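Local atomic coordinates of Nrps/pks (Streptomyces albus, PDB entry 4OPE), a protein that probably catalyses decarboxylative chain extension as a ketosynthase domain of the "AT-less" type I polyketide synthase line that makes oxazolomycin. Residues 85-90 with 573-578; 306-310 with 360-364; 454-458 with 492-497. All coordinates share one frame; numbering follows the deposited sequence.

Interaction 1. Residues 85-90 with 573-578; sequences QVEAEH and ERCWLP
Gln85 and Arg574 make the direct hydrogen bond of this contact: the side-chain NE2 of Gln85 donates to Arg574 O over 3.2 Å, meeting the acceptor in its carbonyl plane at an N-H...O angle of 159°. Beside it, Cys575 SG settles between the Gln85 amide and Ala88, 3.7 Å from Ala88 CB. Farther along residues 85-90, Leu577 reaches across with CD1 and lays it over one face of the His90 ring, a CH-pi contact 3.7 Å from the ring centroid. A water ties the middle together, donating to Glu89 OE1 (2.9 Å) and accepting from Trp576 N. The case illustrates how a chain tail can be sewn back onto a folded core: residues 573-576 close a tyrosine-proline-phenylalanine to tryptophan sequence, as in the post-acyltransferase linker of classical type I synthases, which wraps back over the ketosynthase, and with Leu577 and Pro578 they lie along helix 85-90 of the thiolase-fold body. Bonds within residues 85-90 help to position these groups. The bend of the Gln85 chain at chi2 (67°) brings its amide toward Arg574 and Glu89, and NE2 also donates to Glu89 OE1 at 3.3 Å. His90 ND1 donates to Val86 O at 2.9 Å, within the ring plane, which fixes the ring's rotation beneath Leu577. Farther out, Tyr132 OH hydrogen-bonds to both Glu89 O and Leu577 N; strand 573-574 pairs with strand 75-76.

Interaction 2. Residues 306-310 with 360-364; sequences GYLEA and ALTKV
Tyr307 opens the contact by sending its phenol toward helix 356-370, where the hydroxyl accepts a hydrogen bond from Lys363 NZ (OH to NZ 2.7 Å). The ammonium arrives at the rim of the ring, near its plane, and the two side chains cross at about a right angle. With CG anti to the backbone N (chi1 -179°), the ring projects far enough for its hydroxyl to meet the lysine. Leu308, the next residue, turns away from the helix and packs on Ala418 and Ile342 of the flanking strands.

Glu309 points back to the helix and carries most of the contact. Its CB lies 3.9 Å from Val364 CG2 and its CG 3.6 Å from Ala360 CB, so the aliphatic part of the acid rests on two small helix side chains a turn apart. A bend at chi2 (62°) then swings the carboxylate toward Lys363, and Glu309 OE1 closes a salt bridge with Lys363 NZ at 2.6 Å, using its syn lone pair. The second oxygen, OE2, is held by Val345 N, which restrains the carboxylate from turning. The buried lysine and carboxylate probably balance each other's charge, an example of how ionised groups are often paired inside a core. A methionine in place of Lys363 would probably leave the Glu309 carboxylate without its counter-charge and the Tyr307 hydroxyl without this donor.

Past Ala310 the chain runs straight into the His-Gly-Thr-Gly-Thr motif of ketosynthases, whose histidine is catalytic in relatives. Strand 308-309 lies between strands 416-422 and 340-343 of the large mixed sheet, and helix 356-370 packs on that sheet, touching Ala417 and Ile419, while helix 24-33 meets it through Leu31 against Lys363.

Interaction 3. Residues 454-458 with 492-497; sequences SARDA and EPMAHR
Ser454 and Ala455 pair antiparallel with Arg497 and His496, the hydrogen-bonded pair Ala455-His496 exchanging both its bonds, from Ala455 N to His496 O at 3.1 Å and from His496 N to Ala455 O at 3.0 Å. The turn before the second strand is fastened by a side chain: Ser454 OG, set between its own backbone N and carbonyl carbon (chi1 61°), faces the turn and accepts from Met494 N over 3.0 Å. Met494, present as selenomethionine, places its SE beside Arg456 N, 3.5 Å away. Strand 449-455 is an outer strand and 496-502 the middle one of the small three-stranded antiparallel sheet in the alpha/beta linker subdomain that flanks type I ketosynthases, and they show how the end of one strand can clasp the turn that leads into its neighbour. On the same face as Ala455, the His496 imidazole lies flat against the backbone leading into helix 458-473; Asp457 CA sits over the ring, 3.7 Å from its centroid, with Ala458 N above the same face. The carboxylate of Asp457 turns instead to cap that helix through Arg460 N. Arg497 reaches back within its own segment and grips Met494 O side-on, NE at 2.7 Å and nearly straight, NH2 longer.

The three contacts join separate parts of one architecture. The centre of interaction 2 lies about 13 Å from that of the chain, and its segment 306-310 directly precedes a motif expected to supply an active-site histidine; the centres of interactions 1 and 3 lie about 24 and 25 Å out. Along the chain, interaction 1 closes a loop of 482 residues that contains both of the others, which follow one another in series. Interactions 1 and 3 are the nearer pair, with closest atoms about 8 Å apart, although they do not touch. Interaction 2 stands on the opposite side of the chain's centre from each, its nearest atoms about 22 Å away from both.

Interaction 1. Residues 85-90 with 573-578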
loop_
_atom_site.group_PDB
_atom_site.type_symbol
_atom_site.label_atom_id
_atom_site.label_comp_id
_atom_site.label_asym_id
_atom_site.label_seq_id
_atom_site.Cartn_x
_atom_site.Cartn_y
_atom_site.Cartn_z
ATOM N N GLN A 85 7.806 3.295 26.894
ATOM C CA GLN A 85 9.023 3.937 26.414
ATOM C C GLN A 85 9.884 2.975 25.573
ATOM O O GLN A 85 10.425 3.359 24.545
ATOM C CB GLN A 85 9.824 4.452 27.614
ATOM C CG GLN A 85 11.270 4.814 27.322
ATOM C CD GLN A 85 11.380 6.007 26.412
ATOM O OE1 GLN A 85 10.510 6.875 26.416
ATOM N NE2 GLN A 85 12.453 6.065 25.625
ATOM N N VAL A 86 10.007 1.740 26.033
ATOM C CA VAL A 86 10.870 0.772 25.388
ATOM C C VAL A 86 10.287 0.403 24.040
ATOM O O VAL A 86 11.012 0.376 23.045
ATOM C CB VAL A 86 11.208 -0.470 26.310
ATOM C CG1 VAL A 86 11.171 -1.820 25.582
ATOM C CG2 VAL A 86 12.602 -0.290 26.921
ATOM N N GLU A 87 8.994 0.127 23.990
ATOM C CA GLU A 87 8.390 -0.156 22.710
ATOM C C GLU A 87 8.669 1.009 21.732
ATOM O O GLU A 87 9.027 0.778 20.587
ATOM C CB GLU A 87 6.888 -0.429 22.835
ATOM C CG GLU A 87 6.209 -0.573 21.475
ATOM C CD GLU A 87 4.899 -1.372 21.491
ATOM O OE1 GLU A 87 4.100 -1.277 22.475
ATOM O OE2 GLU A 87 4.664 -2.088 20.481
ATOM N N ALA A 88 8.528 2.247 22.185
ATOM C CA ALA A 88 8.709 3.399 21.308
ATOM C C ALA A 88 10.095 3.450 20.677
ATOM O O ALA A 88 10.211 3.704 19.468
ATOM C CB ALA A 88 8.427 4.710 22.042
ATOM N N GLU A 89 11.130 3.218 21.483
ATOM C CA GLU A 89 12.493 3.187 20.981
ATOM C C GLU A 89 12.674 2.176 19.843
ATOM O O GLU A 89 13.577 2.340 19.027
ATOM C CB GLU A 89 13.472 2.780 22.075
ATOM C CG GLU A 89 13.694 3.769 23.186
ATOM C CD GLU A 89 14.568 3.207 24.305
ATOM O OE1 GLU A 89 14.991 4.014 25.167
ATOM O OE2 GLU A 89 14.830 1.970 24.330
ATOM N N HIS A 90 11.842 1.136 19.828
ATOM C CA HIS A 90 12.039 -0.007 18.937
ATOM C C HIS A 90 11.189 0.094 17.666
ATOM O O HIS A 90 11.346 -0.741 16.769
ATOM C CB HIS A 90 11.815 -1.366 19.675
ATOM C CG HIS A 90 12.956 -1.761 20.563
ATOM N ND1 HIS A 90 13.064 -1.339 21.872
ATOM C CD2 HIS A 90 14.062 -2.501 20.320
ATOM C CE1 HIS A 90 14.183 -1.801 22.399
ATOM N NE2 HIS A 90 14.808 -2.509 21.477
ATOM N N GLU A 573 9.543 13.222 24.766
ATOM C CA GLU A 573 10.478 12.224 25.280
ATOM C C GLU A 573 11.282 11.666 24.110
ATOM O O GLU A 573 10.714 11.255 23.093
ATOM C CB GLU A 573 9.765 11.049 25.966
ATOM C CG GLU A 573 8.674 11.416 26.976
ATOM C CD GLU A 573 9.187 12.207 28.173
ATOM O OE1 GLU A 573 8.460 13.125 28.654
ATOM O OE2 GLU A 573 10.319 11.898 28.630
ATOM N N ARG A 574 12.606 11.659 24.277
ATOM C CA ARG A 574 13.526 11.032 23.355
ATOM C C ARG A 574 13.220 9.531 23.293
ATOM O O ARG A 574 13.117 8.869 24.311
ATOM C CB ARG A 574 14.945 11.321 23.812
ATOM C CG ARG A 574 15.996 10.558 23.056
ATOM C CD ARG A 574 17.375 11.222 23.083
ATOM N NE ARG A 574 18.247 10.492 22.175
ATOM C CZ ARG A 574 18.471 10.819 20.911
ATOM N NH1 ARG A 574 19.260 10.047 20.180
ATOM N NH2 ARG A 574 17.915 11.900 20.369
ATOM N N CYS A 575 13.005 9.015 22.098
ATOM C CA CYS A 575 12.860 7.578 21.881
ATOM C C CYS A 575 13.702 7.217 20.661
ATOM O O CYS A 575 13.292 7.346 19.490
ATOM C CB CYS A 575 11.391 7.170 21.677
ATOM S SG CYS A 575 10.276 7.793 22.967
ATOM N N TRP A 576 14.936 6.841 20.949
ATOM C CA TRP A 576 15.875 6.484 19.908
ATOM C C TRP A 576 16.622 5.310 20.460
ATOM O O TRP A 576 16.999 5.328 21.628
ATOM C CB TRP A 576 16.803 7.648 19.572
ATOM C CG TRP A 576 17.332 7.616 18.142
ATOM C CD1 TRP A 576 18.597 7.324 17.755
ATOM C CD2 TRP A 576 16.601 7.891 16.929
ATOM N NE1 TRP A 576 18.718 7.419 16.394
ATOM C CE2 TRP A 576 17.511 7.755 15.855
ATOM C CE3 TRP A 576 15.274 8.240 16.649
ATOM C CZ2 TRP A 576 17.150 7.964 14.525
ATOM C CZ3 TRP A 576 14.906 8.441 15.306
ATOM C CH2 TRP A 576 15.849 8.303 14.265
ATOM N N LEU A 577 16.782 4.267 19.653
ATOM C CA LEU A 577 17.451 3.087 20.142
ATOM C C LEU A 577 18.827 3.556 20.628
ATOM O O LEU A 577 19.380 4.509 20.088
ATOM C CB LEU A 577 17.549 2.021 19.055
ATOM C CG LEU A 577 17.907 0.611 19.541
ATOM C CD1 LEU A 577 16.742 -0.080 20.242
ATOM C CD2 LEU A 577 18.396 -0.249 18.391
ATOM N N PRO A 578 19.340 2.975 21.717
ATOM C CA PRO A 578 20.694 3.384 22.133
ATOM C C PRO A 578 21.753 2.889 21.181
ATOM O O PRO A 578 22.755 3.580 20.959
ATOM C CB PRO A 578 20.842 2.726 23.487
ATOM C CG PRO A 578 19.439 2.707 24.011
ATOM C CD PRO A 578 18.629 2.292 22.813
HETATM O O HOH W 1 15.705 6.601 24.106
#

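Interaction 2. Residues 306-310 with 360-364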
loop_
_atom_site.group_PDB
_atom_site.type_symbol
_atom_site.label_atom_id
_atom_site.label_comp_id
_atom_site.label_asym_id
_atom_site.label_seq_id
_atom_site.Cartn_x
_atom_site.Cartn_y
_atom_site.Cartn_z
ATOM N N GLY A 306 -5.839 27.080 -12.721
ATOM C CA GLY A 306 -5.160 28.236 -12.105
ATOM C C GLY A 306 -3.707 28.094 -11.705
ATOM O O GLY A 306 -2.993 29.084 -11.612
ATOM N N TYR A 307 -3.254 26.874 -11.456
ATOM C CA TYR A 307 -1.898 26.633 -10.953
ATOM C C TYR A 307 -1.579 25.177 -11.080
ATOM O O TYR A 307 -2.450 24.341 -10.937
ATOM C CB TYR A 307 -1.752 27.052 -9.480
ATOM C CG TYR A 307 -0.381 26.851 -8.920
ATOM C CD1 TYR A 307 0.621 27.766 -9.138
ATOM C CD2 TYR A 307 -0.097 25.764 -8.162
ATOM C CE1 TYR A 307 1.882 27.592 -8.624
ATOM C CE2 TYR A 307 1.170 25.549 -7.668
ATOM C CZ TYR A 307 2.149 26.465 -7.903
ATOM O OH TYR A 307 3.397 26.213 -7.386
ATOM N N LEU A 308 -0.313 24.891 -11.342
ATOM C CA LEU A 308 0.188 23.516 -11.529
ATOM C C LEU A 308 1.368 23.318 -10.576
ATOM O O LEU A 308 2.417 23.926 -10.758
ATOM C CB LEU A 308 0.635 23.308 -12.974
ATOM C CG LEU A 308 0.943 21.910 -13.546
ATOM C CD1 LEU A 308 2.182 21.228 -13.008
ATOM C CD2 LEU A 308 -0.222 20.980 -13.324
ATOM N N GLU A 309 1.150 22.517 -9.533
ATOM C CA GLU A 309 2.168 22.167 -8.561
ATOM C C GLU A 309 2.800 20.955 -9.114
ATOM O O GLU A 309 2.213 19.850 -9.134
ATOM C CB GLU A 309 1.556 21.856 -7.193
ATOM C CG GLU A 309 2.516 21.258 -6.183
ATOM C CD GLU A 309 3.702 22.166 -5.799
ATOM O OE1 GLU A 309 3.662 23.434 -5.925
ATOM O OE2 GLU A 309 4.714 21.582 -5.333
ATOM N N ALA A 310 4.005 21.158 -9.610
ATOM C CA ALA A 310 4.643 20.146 -10.456
ATOM C C ALA A 310 5.462 19.198 -9.622
ATOM O O ALA A 310 5.863 19.512 -8.499
ATOM C CB ALA A 310 5.531 20.826 -11.462
ATOM N N ALA A 360 3.185 18.873 -1.320
ATOM C CA ALA A 360 2.752 19.540 -2.530
ATOM C C ALA A 360 1.284 19.988 -2.342
ATOM O O ALA A 360 0.892 21.132 -2.617
ATOM C CB ALA A 360 2.895 18.604 -3.714
ATOM N N LEU A 361 0.491 19.050 -1.851
ATOM C CA LEU A 361 -0.917 19.233 -1.687
ATOM C C LEU A 361 -1.184 20.284 -0.639
ATOM O O LEU A 361 -2.078 21.107 -0.781
ATOM C CB LEU A 361 -1.416 17.910 -1.248
ATOM C CG LEU A 361 -2.823 17.653 -0.860
ATOM C CD1 LEU A 361 -3.659 18.107 -2.016
ATOM C CD2 LEU A 361 -2.956 16.144 -0.683
ATOM N N THR A 362 -0.403 20.258 0.433
ATOM C CA THR A 362 -0.551 21.198 1.511
ATOM C C THR A 362 -0.216 22.582 1.011
ATOM O O THR A 362 -0.918 23.566 1.290
ATOM C CB THR A 362 0.343 20.815 2.689
ATOM O OG1 THR A 362 -0.042 19.532 3.176
ATOM C CG2 THR A 362 0.216 21.788 3.834
ATOM N N LYS A 363 0.833 22.680 0.217
ATOM C CA LYS A 363 1.179 23.973 -0.359
ATOM C C LYS A 363 0.036 24.551 -1.152
ATOM O O LYS A 363 -0.215 25.706 -1.074
ATOM C CB LYS A 363 2.376 23.835 -1.250
ATOM C CG LYS A 363 2.845 25.147 -1.814
ATOM C CD LYS A 363 3.352 24.882 -3.215
ATOM C CE LYS A 363 4.381 25.895 -3.627
ATOM N NZ LYS A 363 4.706 25.706 -5.073
ATOM N N VAL A 364 -0.668 23.752 -1.921
ATOM C CA VAL A 364 -1.809 24.262 -2.676
ATOM C C VAL A 364 -2.974 24.697 -1.760
ATOM O O VAL A 364 -3.571 25.773 -1.928
ATOM C CB VAL A 364 -2.292 23.197 -3.648
ATOM C CG1 VAL A 364 -3.623 23.585 -4.286
ATOM C CG2 VAL A 364 -1.227 23.004 -4.700
#

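Interaction 3. Residues 454-458 with 492-497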
loop_
_atom_site.group_PDB
_atom_site.type_symbol
_atom_site.label_atom_id
_atom_site.label_comp_id
_atom_site.label_asym_id
_atom_site.label_seq_id
_atom_site.Cartn_x
_atom_site.Cartn_y
_atom_site.Cartn_z
ATOM N N SER A 454 -7.773 22.006 27.689
ATOM C CA SER A 454 -7.418 20.869 28.502
ATOM C C SER A 454 -6.179 20.221 27.987
ATOM O O SER A 454 -5.782 20.425 26.848
ATOM C CB SER A 454 -8.549 19.827 28.583
ATOM O OG SER A 454 -8.908 19.290 27.320
ATOM N N ALA A 455 -5.575 19.417 28.837
ATOM C CA ALA A 455 -4.417 18.698 28.471
ATOM C C ALA A 455 -4.334 17.458 29.356
ATOM O O ALA A 455 -5.049 17.329 30.349
ATOM C CB ALA A 455 -3.189 19.576 28.621
ATOM N N ARG A 456 -3.455 16.540 28.980
ATOM C CA ARG A 456 -3.323 15.294 29.702
ATOM C C ARG A 456 -2.669 15.457 31.063
ATOM O O ARG A 456 -2.906 14.637 31.935
ATOM C CB ARG A 456 -2.513 14.318 28.896
ATOM C CG ARG A 456 -2.742 12.890 29.290
ATOM C CD ARG A 456 -1.910 12.027 28.390
ATOM N NE ARG A 456 -1.803 10.685 28.922
ATOM C CZ ARG A 456 -0.843 10.253 29.720
ATOM N NH1 ARG A 456 0.152 11.047 30.098
ATOM N NH2 ARG A 456 -0.889 8.992 30.116
ATOM N N ASP A 457 -1.812 16.465 31.230
ATOM C CA ASP A 457 -1.320 16.803 32.551
ATOM C C ASP A 457 -0.993 18.313 32.673
ATOM O O ASP A 457 -1.206 19.081 31.728
ATOM C CB ASP A 457 -0.164 15.888 32.950
ATOM C CG ASP A 457 1.039 16.095 32.116
ATOM O OD1 ASP A 457 1.381 17.274 31.822
ATOM O OD2 ASP A 457 1.677 15.074 31.761
ATOM N N ALA A 458 -0.505 18.729 33.839
ATOM C CA ALA A 458 -0.294 20.133 34.135
ATOM C C ALA A 458 0.777 20.809 33.306
ATOM O O ALA A 458 0.641 21.956 32.930
ATOM C CB ALA A 458 0.003 20.308 35.623
ATOM N N GLU A 492 -11.099 17.245 21.946
ATOM C CA GLU A 492 -11.365 16.193 22.907
ATOM C C GLU A 492 -10.970 16.649 24.322
ATOM O O GLU A 492 -9.871 17.170 24.535
ATOM C CB GLU A 492 -10.620 14.956 22.511
ATOM C CG GLU A 492 -10.789 13.849 23.487
ATOM C CD GLU A 492 -10.073 12.595 23.053
ATOM O OE1 GLU A 492 -10.195 12.181 21.850
ATOM O OE2 GLU A 492 -9.419 12.028 23.955
ATOM N N PRO A 493 -11.894 16.498 25.287
ATOM C CA PRO A 493 -11.642 16.958 26.664
ATOM C C PRO A 493 -10.760 15.981 27.405
ATOM O O PRO A 493 -10.992 14.777 27.353
ATOM C CB PRO A 493 -13.054 16.990 27.300
ATOM C CG PRO A 493 -14.003 16.922 26.155
ATOM C CD PRO A 493 -13.308 16.128 25.091
HETATM N N MSE A 494 -9.776 16.508 28.109
HETATM C CA MSE A 494 -8.871 15.715 28.895
HETATM C C MSE A 494 -8.902 16.099 30.372
HETATM O O MSE A 494 -9.711 16.913 30.828
HETATM C CB MSE A 494 -7.547 16.042 28.263
HETATM C CG MSE A 494 -7.420 15.600 26.802
HETATM SE SE MSE A 494 -5.526 15.822 26.250
HETATM C CE MSE A 494 -5.867 15.618 24.326
ATOM N N ALA A 495 -8.019 15.499 31.148
ATOM C CA ALA A 495 -8.129 15.545 32.598
ATOM C C ALA A 495 -7.900 16.926 33.173
ATOM O O ALA A 495 -8.722 17.363 34.003
ATOM C CB ALA A 495 -7.162 14.557 33.227
ATOM N N HIS A 496 -6.811 17.607 32.781
ATOM C CA HIS A 496 -6.446 18.903 33.425
ATOM C C HIS A 496 -7.092 20.063 32.722
ATOM O O HIS A 496 -6.965 20.204 31.529
ATOM C CB HIS A 496 -4.940 19.095 33.495
ATOM C CG HIS A 496 -4.289 18.129 34.410
ATOM N ND1 HIS A 496 -3.598 18.525 35.534
ATOM C CD2 HIS A 496 -4.344 16.775 34.452
ATOM C CE1 HIS A 496 -3.232 17.453 36.218
ATOM N NE2 HIS A 496 -3.658 16.377 35.575
ATOM N N ARG A 497 -7.787 20.915 33.455
ATOM C CA ARG A 497 -8.686 21.891 32.839
ATOM C C ARG A 497 -8.266 23.289 33.147
ATOM O O ARG A 497 -7.806 23.592 34.248
ATOM C CB ARG A 497 -10.118 21.678 33.341
ATOM C CG ARG A 497 -10.674 20.272 33.100
ATOM C CD ARG A 497 -11.276 20.202 31.729
ATOM N NE ARG A 497 -11.577 18.849 31.338
ATOM C CZ ARG A 497 -12.781 18.375 31.046
ATOM N NH1 ARG A 497 -13.878 19.112 31.070
ATOM N NH2 ARG A 497 -12.872 17.123 30.681
#